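Local atomic coordinates of lipase (Streptomyces rimosus, PDB entry 5MAL), a protein that hydrolyses triacylglycerols and other carboxylic esters, preferring medium-length acyl chains, and also cleaves palmitoyl-CoA, as a secreted serine esterase of the GDSL (SGNH) family. Residues G54-V60 / I77-D83; N82-F86 / A110-Q114. All blocks are in the same frame, centred on the assembly; numbering follows the deposited sequence.

Contact 1: residues G54-V60 / I77-D83; sequences GARTGDV and ITIGGND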
ATOM      1  N   GLY A  54       3.275  -4.006  -8.456  1.00 12.14           N
ATOM      2  CA  GLY A  54       4.645  -3.769  -8.862  1.00 20.36           C
ATOM      3  C   GLY A  54       4.989  -2.308  -9.060  1.00 19.41           C
ATOM      4  O   GLY A  54       6.160  -1.971  -9.244  1.00 19.42           O
ATOM      5  N   ALA A  55       3.974  -1.444  -9.022  1.00 11.10           N
ATOM      6  CA  ALA A  55       4.179  -0.029  -9.304  1.00 13.65           C
ATOM      7  C   ALA A  55       5.139   0.658  -8.355  1.00 16.55           C
ATOM      8  O   ALA A  55       5.060   0.524  -7.129  1.00 13.63           O
ATOM      9  CB  ALA A  55       2.856   0.719  -9.300  1.00 12.52           C
ATOM     10  N   ARG A  56       6.053   1.414  -8.955  1.00 12.61           N
ATOM     11  CA  ARG A  56       6.871   2.376  -8.245  1.00 11.70           C
ATOM     12  C   ARG A  56       6.291   3.741  -8.526  1.00 13.66           C
ATOM     13  O   ARG A  56       5.427   3.871  -9.396  1.00 15.72           O
ATOM     14  CB  ARG A  56       8.329   2.336  -8.713  1.00 14.23           C
ATOM     15  CG  ARG A  56       9.150   1.151  -8.236  1.00 23.34           C
ATOM     16  CD  ARG A  56      10.542   1.187  -8.881  1.00 20.13           C
ATOM     17  NE  ARG A  56      11.503   0.341  -8.177  1.00 30.16           N
ATOM     18  CZ  ARG A  56      11.499  -0.991  -8.207  1.00 37.35           C
ATOM     19  NH1 ARG A  56      10.575  -1.648  -8.904  1.00 31.25           N
ATOM     20  NH2 ARG A  56      12.419  -1.672  -7.530  1.00 33.28           N
ATOM     21  N   THR A  57       6.791   4.759  -7.829  1.00 13.85           N
ATOM     22  CA  THR A  57       6.370   6.132  -8.084  1.00 16.20           C
ATOM     23  C   THR A  57       6.507   6.485  -9.570  1.00 17.72           C
ATOM     24  O   THR A  57       5.670   7.197 -10.117  1.00 16.11           O
ATOM     25  CB  THR A  57       7.174   7.141  -7.246  1.00 16.74           C
ATOM     26  OG1 THR A  57       8.569   6.980  -7.518  1.00 16.06           O
ATOM     27  CG2 THR A  57       6.915   6.942  -5.745  1.00 10.90           C
ATOM     28  N   GLY A  58       7.553   5.967 -10.209  1.00 14.28           N
ATOM     29  CA  GLY A  58       7.803   6.216 -11.621  1.00 14.17           C
ATOM     30  C   GLY A  58       6.749   5.596 -12.518  1.00 20.39           C
ATOM     31  O   GLY A  58       6.404   6.130 -13.574  1.00 17.09           O
ATOM     32  N   ASP A  59       6.229   4.454 -12.089  1.00 17.90           N
ATOM     33  CA  ASP A  59       5.172   3.779 -12.820  1.00 17.02           C
ATOM     34  C   ASP A  59       3.866   4.537 -12.660  1.00 16.03           C
ATOM     35  O   ASP A  59       3.048   4.580 -13.574  1.00 16.17           O
ATOM     36  CB  ASP A  59       5.029   2.343 -12.334  1.00 15.26           C
ATOM     37  CG  ASP A  59       6.311   1.564 -12.492  1.00 25.83           C
ATOM     38  OD1 ASP A  59       6.790   1.464 -13.643  1.00 23.17           O
ATOM     39  OD2 ASP A  59       6.859   1.100 -11.475  1.00 20.46           O
ATOM     40  N   VAL A  60       3.674   5.134 -11.490  1.00 14.47           N
ATOM     41  CA  VAL A  60       2.487   5.941 -11.276  1.00 15.15           C
ATOM     42  C   VAL A  60       2.524   7.111 -12.262  1.00 13.09           C
ATOM     43  O   VAL A  60       1.529   7.412 -12.927  1.00 17.10           O
ATOM     44  CB  VAL A  60       2.378   6.454  -9.823  1.00 13.95           C
ATOM     45  CG1 VAL A  60       1.198   7.382  -9.691  1.00 13.61           C
ATOM     46  CG2 VAL A  60       2.225   5.275  -8.847  1.00 10.00           C
ATOM     47  N   ILE A  77      -4.136   6.605  -2.836  1.00  5.41           N
ATOM     48  CA  ILE A  77      -2.889   6.014  -3.286  1.00  8.39           C
ATOM     49  C   ILE A  77      -2.143   5.334  -2.153  1.00  7.82           C
ATOM     50  O   ILE A  77      -2.159   5.809  -1.021  1.00  6.79           O
ATOM     51  CB  ILE A  77      -1.986   7.084  -3.944  1.00  7.47           C
ATOM     52  CG1 ILE A  77      -0.758   6.434  -4.591  1.00  9.91           C
ATOM     53  CG2 ILE A  77      -1.612   8.180  -2.929  1.00  6.32           C
ATOM     54  CD1 ILE A  77       0.001   7.376  -5.524  1.00 11.01           C
ATOM     55  N   THR A  78      -1.564   4.177  -2.461  1.00  5.59           N
ATOM     56  CA  THR A  78      -0.462   3.616  -1.690  1.00  4.71           C
ATOM     57  C   THR A  78       0.679   3.513  -2.689  1.00  6.06           C
ATOM     58  O   THR A  78       0.514   2.946  -3.749  1.00  7.64           O
ATOM     59  CB  THR A  78      -0.766   2.220  -1.067  1.00  7.87           C
ATOM     60  OG1 THR A  78      -1.096   1.296  -2.103  1.00  7.10           O
ATOM     61  CG2 THR A  78      -1.920   2.287  -0.081  1.00  6.22           C
ATOM     62  N   ILE A  79       1.816   4.130  -2.399  1.00  7.85           N
ATOM     63  CA  ILE A  79       2.966   3.988  -3.290  1.00  8.41           C
ATOM     64  C   ILE A  79       4.221   4.281  -2.509  1.00  8.04           C
ATOM     65  O   ILE A  79       4.195   5.045  -1.544  1.00 10.48           O
ATOM     66  CB  ILE A  79       2.894   4.929  -4.517  1.00  6.83           C
ATOM     67  CG1 ILE A  79       3.822   4.437  -5.635  1.00  8.21           C
ATOM     68  CG2 ILE A  79       3.228   6.359  -4.129  1.00 11.62           C
ATOM     69  CD1 ILE A  79       3.382   3.128  -6.285  1.00 10.41           C
ATOM     70  N   GLY A  80       5.313   3.634  -2.901  1.00  8.29           N
ATOM     71  CA  GLY A  80       6.582   3.856  -2.237  1.00 10.74           C
ATOM     72  C   GLY A  80       7.227   2.583  -1.743  1.00 10.20           C
ATOM     73  O   GLY A  80       8.449   2.509  -1.627  1.00 15.72           O
ATOM     74  N   GLY A  81       6.413   1.582  -1.445  1.00 10.02           N
ATOM     75  CA  GLY A  81       6.940   0.307  -1.000  1.00 12.98           C
ATOM     76  C   GLY A  81       7.865  -0.314  -2.035  1.00 14.86           C
ATOM     77  O   GLY A  81       8.947  -0.785  -1.710  1.00 19.96           O
ATOM     78  N   ASN A  82       7.440  -0.315  -3.288  1.00 11.64           N
ATOM     79  CA  ASN A  82       8.236  -0.937  -4.338  1.00 11.38           C
ATOM     80  C   ASN A  82       9.469  -0.118  -4.667  1.00 16.09           C
ATOM     81  O   ASN A  82      10.502  -0.663  -5.063  1.00 17.50           O
ATOM     82  CB  ASN A  82       7.387  -1.148  -5.585  1.00 16.77           C
ATOM     83  CG  ASN A  82       6.464  -2.352  -5.450  1.00 18.70           C
ATOM     84  OD1 ASN A  82       6.909  -3.444  -5.098  1.00 29.29           O
ATOM     85  ND2 ASN A  82       5.183  -2.153  -5.709  1.00 16.06           N
ATOM     86  N   ASP A  83       9.363   1.197  -4.512  1.00 13.21           N
ATOM     87  CA  ASP A  83      10.522   2.063  -4.680  1.00 15.20           C
ATOM     88  C   ASP A  83      11.605   1.660  -3.689  1.00 19.33           C
ATOM     89  O   ASP A  83      12.789   1.667  -4.007  1.00 17.71           O
ATOM     90  CB  ASP A  83      10.145   3.526  -4.482  1.00 14.18           C
ATOM     91  CG  ASP A  83       9.110   3.992  -5.483  1.00 16.07           C
ATOM     92  OD1 ASP A  83       7.939   3.640  -5.315  1.00 14.17           O
ATOM     93  OD2 ASP A  83       9.475   4.692  -6.451  1.00 18.43           O
TER
HETATM   94  O   HOH W   1       3.369  -3.765  -5.810  1.00 16.16           O
HETATM   95  O   HOH W   2       5.136   1.164  -4.363  1.00 11.23           O
HETATM   96  O   HOH W   3      13.342   2.406  -7.141  1.00 20.61           O
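Asp83 supplies the central acceptor of this contact, in which the loop after strand 74-78 meets the start of helix 57-64. Thr57 N points at its carboxylate and donates to both oxygens, at 3.0 Å to OD1 and 3.0 Å to OD2, while Thr57 OG1 donates to Asp83 OD2 at 2.7 Å. A carboxylate suits this spot, since it accepts from an amide of the first helical turn and from a threonine hydroxyl at once. Within 54-60, Arg56 at the N-cap gives its own N to Asp59 OD2 (2.7 Å).

Asn82 ties the loop to the residues just ahead of helix 57-64: its ND2 donates to Ala55 O at 3.0 Å and reaches, at a short 2.4 Å, water 1, which also accepts from Gly54 N (2.7 Å). Ala55 O accepts a second bond, from water 2 (2.8 Å), and that water accepts from Gly80 N and Asn82 N, both at 2.9 Å. Arg56 lies with one guanidinium face over Asn82 O, and water 3 ties its NE (3.0 Å) to Asp83 O (3.3 Å).

Next to these polar bonds, Ile79 CD1 packs on Ala55 CB (3.9 Å) and Val60 CG2 (3.5 Å). Gly80, at phi 126°, takes a turn in which a side chain would collide with the preceding carbonyl.

Gly80, Asn82 and Asp83 match the GxND pattern of block III of SGNH hydrolases, whose asparagine typically serves the oxyanion hole. The bond to Ala55 O restrains the amide of Asn82 about 5 Å from the side chain of the nucleophile Ser10, consistent with such a role.

Contact 2: residues N82-F86 / A110-Q114; sequences NDAGF and AYIQQ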
ATOM      1  N   ASN A  82       7.440  -0.315  -3.288  1.00 11.64           N
ATOM      2  CA  ASN A  82       8.236  -0.937  -4.338  1.00 11.38           C
ATOM      3  C   ASN A  82       9.469  -0.118  -4.667  1.00 16.09           C
ATOM      4  O   ASN A  82      10.502  -0.663  -5.063  1.00 17.50           O
ATOM      5  CB  ASN A  82       7.387  -1.148  -5.585  1.00 16.77           C
ATOM      6  CG  ASN A  82       6.464  -2.352  -5.450  1.00 18.70           C
ATOM      7  OD1 ASN A  82       6.909  -3.444  -5.098  1.00 29.29           O
ATOM      8  ND2 ASN A  82       5.183  -2.153  -5.709  1.00 16.06           N
ATOM      9  N   ASP A  83       9.363   1.197  -4.512  1.00 13.21           N
ATOM     10  CA  ASP A  83      10.522   2.063  -4.680  1.00 15.20           C
ATOM     11  C   ASP A  83      11.605   1.660  -3.689  1.00 19.33           C
ATOM     12  O   ASP A  83      12.789   1.667  -4.007  1.00 17.71           O
ATOM     13  CB  ASP A  83      10.145   3.526  -4.482  1.00 14.18           C
ATOM     14  CG  ASP A  83       9.110   3.992  -5.483  1.00 16.07           C
ATOM     15  OD1 ASP A  83       7.939   3.640  -5.315  1.00 14.17           O
ATOM     16  OD2 ASP A  83       9.475   4.692  -6.451  1.00 18.43           O
ATOM     17  N   ALA A  84      11.178   1.286  -2.489  1.00 15.02           N
ATOM     18  CA  ALA A  84      12.103   0.928  -1.430  1.00 17.54           C
ATOM     19  C   ALA A  84      12.487  -0.548  -1.536  1.00 16.58           C
ATOM     20  O   ALA A  84      13.314  -1.038  -0.773  1.00 18.22           O
ATOM     21  CB  ALA A  84      11.491   1.235  -0.074  1.00 14.06           C
ATOM     22  N   GLY A  85      11.890  -1.241  -2.502  1.00 21.47           N
ATOM     23  CA  GLY A  85      12.185  -2.641  -2.755  1.00 23.84           C
ATOM     24  C   GLY A  85      11.641  -3.584  -1.701  1.00 22.65           C
ATOM     25  O   GLY A  85      12.339  -4.503  -1.271  1.00 27.30           O
ATOM     26  N   PHE A  86      10.392  -3.380  -1.289  1.00 22.99           N
ATOM     27  CA  PHE A  86       9.803  -4.202  -0.234  1.00 21.61           C
ATOM     28  C   PHE A  86       9.604  -5.657  -0.645  1.00 27.88           C
ATOM     29  O   PHE A  86       9.939  -6.565   0.114  1.00 23.77           O
ATOM     30  CB  PHE A  86       8.461  -3.624   0.221  1.00 33.15           C
ATOM     31  CG  PHE A  86       8.575  -2.685   1.385  1.00 31.78           C
ATOM     32  CD1 PHE A  86       9.798  -2.135   1.724  1.00 30.96           C
ATOM     33  CD2 PHE A  86       7.461  -2.346   2.134  1.00 35.31           C
ATOM     34  CE1 PHE A  86       9.910  -1.264   2.793  1.00 35.63           C
ATOM     35  CE2 PHE A  86       7.566  -1.478   3.202  1.00 31.99           C
ATOM     36  CZ  PHE A  86       8.792  -0.937   3.534  1.00 30.51           C
ATOM     37  N   ALA A 110      17.086   2.807   4.461  1.00 17.72           N
ATOM     38  CA  ALA A 110      17.860   3.958   4.010  1.00 18.86           C
ATOM     39  C   ALA A 110      17.138   4.610   2.840  1.00 18.54           C
ATOM     40  O   ALA A 110      17.062   5.835   2.759  1.00 18.29           O
ATOM     41  CB  ALA A 110      19.263   3.550   3.615  1.00 17.88           C
ATOM     42  N   TYR A 111      16.595   3.783   1.948  1.00 16.21           N
ATOM     43  CA  TYR A 111      15.863   4.281   0.791  1.00 15.51           C
ATOM     44  C   TYR A 111      14.655   5.080   1.220  1.00 16.37           C
ATOM     45  O   TYR A 111      14.443   6.208   0.772  1.00 15.67           O
ATOM     46  CB  TYR A 111      15.408   3.144  -0.117  1.00 17.72           C
ATOM     47  CG  TYR A 111      14.937   3.649  -1.463  1.00 17.06           C
ATOM     48  CD1 TYR A 111      13.673   4.218  -1.621  1.00 14.65           C
ATOM     49  CD2 TYR A 111      15.762   3.571  -2.572  1.00 17.73           C
ATOM     50  CE1 TYR A 111      13.249   4.689  -2.852  1.00 15.47           C
ATOM     51  CE2 TYR A 111      15.343   4.030  -3.807  1.00 12.46           C
ATOM     52  CZ  TYR A 111      14.095   4.595  -3.940  1.00 15.29           C
ATOM     53  OH  TYR A 111      13.702   5.058  -5.178  1.00 22.88           O
ATOM     54  N   ILE A 112      13.848   4.464   2.072  1.00 13.21           N
ATOM     55  CA  ILE A 112      12.660   5.099   2.608  1.00 14.32           C
ATOM     56  C   ILE A 112      12.946   6.451   3.233  1.00 15.88           C
ATOM     57  O   ILE A 112      12.253   7.431   2.958  1.00 13.60           O
ATOM     58  CB  ILE A 112      12.017   4.216   3.661  1.00 11.54           C
ATOM     59  CG1 ILE A 112      11.457   2.952   3.003  1.00 13.36           C
ATOM     60  CG2 ILE A 112      10.953   4.984   4.411  1.00 13.77           C
ATOM     61  CD1 ILE A 112      11.222   1.805   3.974  1.00 10.46           C
ATOM     62  N   GLN A 113      13.965   6.501   4.086  1.00 15.00           N
ATOM     63  CA  GLN A 113      14.233   7.704   4.857  1.00 15.70           C
ATOM     64  C   GLN A 113      14.824   8.814   3.986  1.00 18.64           C
ATOM     65  O   GLN A 113      14.545   9.993   4.196  1.00 20.79           O
ATOM     66  CB  GLN A 113      15.180   7.383   6.015  1.00 14.77           C
ATOM     67  CG  GLN A 113      14.619   6.339   6.989  1.00 24.03           C
ATOM     68  CD  GLN A 113      15.629   5.881   8.034  1.00 31.93           C
ATOM     69  OE1 GLN A 113      16.711   6.460   8.170  1.00 38.13           O
ATOM     70  NE2 GLN A 113      15.280   4.835   8.778  1.00 26.05           N
ATOM     71  N   GLN A 114      15.619   8.420   2.995  1.00 16.79           N
ATOM     72  CA  GLN A 114      16.448   9.364   2.239  1.00 15.93           C
ATOM     73  C   GLN A 114      15.927   9.664   0.835  1.00 14.65           C
ATOM     74  O   GLN A 114      15.783  10.827   0.438  1.00 16.01           O
ATOM     75  CB  GLN A 114      17.869   8.817   2.144  1.00 15.23           C
ATOM     76  CG  GLN A 114      18.562   8.700   3.491  1.00 20.69           C
ATOM     77  CD  GLN A 114      19.792   7.806   3.448  1.00 24.14           C
ATOM     78  OE1 GLN A 114      20.387   7.590   2.393  1.00 27.78           O
ATOM     79  NE2 GLN A 114      20.168   7.264   4.606  1.00 30.47           N
TER
HETATM   80  O   HOH W   4      11.835   4.418  -7.766  1.00 19.94           O
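Within 110-114, Tyr111 is the first residue to touch the loop before helix 86-96. Its CA lies 5.5 Å from Ala84 CA, and its ring presents one face to the carbonyl of Asp83, with Asp83 O 3.2 Å from Tyr111 CZ. The ring also packs against Ala84, CD1 to CB 4.0 Å, where a small methyl lets helix and loop come close. Tyr111 OH hydrogen-bonds Gln119 of its own helix and accepts from water 4 (3.3 Å), which also donates to Asp83 OD2 (2.7 Å); the strongest partner of that carboxylate is Thr57. Next comes Ile112, whose CG1 touches Ala84 CB at 3.5 Å and whose CD1 reaches Phe86 CE1, also at 3.5 Å. This branched side chain fills the space between the loop and helix 159-180, where it meets Ile170 and Val173.

No direct hydrogen bond crosses the contact. Apolar packing and a carbonyl set over the tyrosine face, with one water bridge, join the loop that runs near the active site to the long helix.

Overall arrangement
Asn82 and Asp83 belong to both contacts, whose centres lie 10 Å apart, so one loop following strand 74-78 is held by two different parts of the fold. In contact 1 it is fixed mainly by polar bonds to 54-60, the start of helix 57-64 and the residues before it; in contact 2 it rests on helix 98-130 mostly through apolar side chains. Gly81 O and Phe86 N, 3.0 Å apart in a probable hydrogen bond, link the two across the turn. The side chain of Asn82 is about 7 Å from that of His216, the inferred partner of Ser10, and that of Phe86 about 8 Å from both catalytic side chains. The loop that both contacts hold thus lies beside the active site.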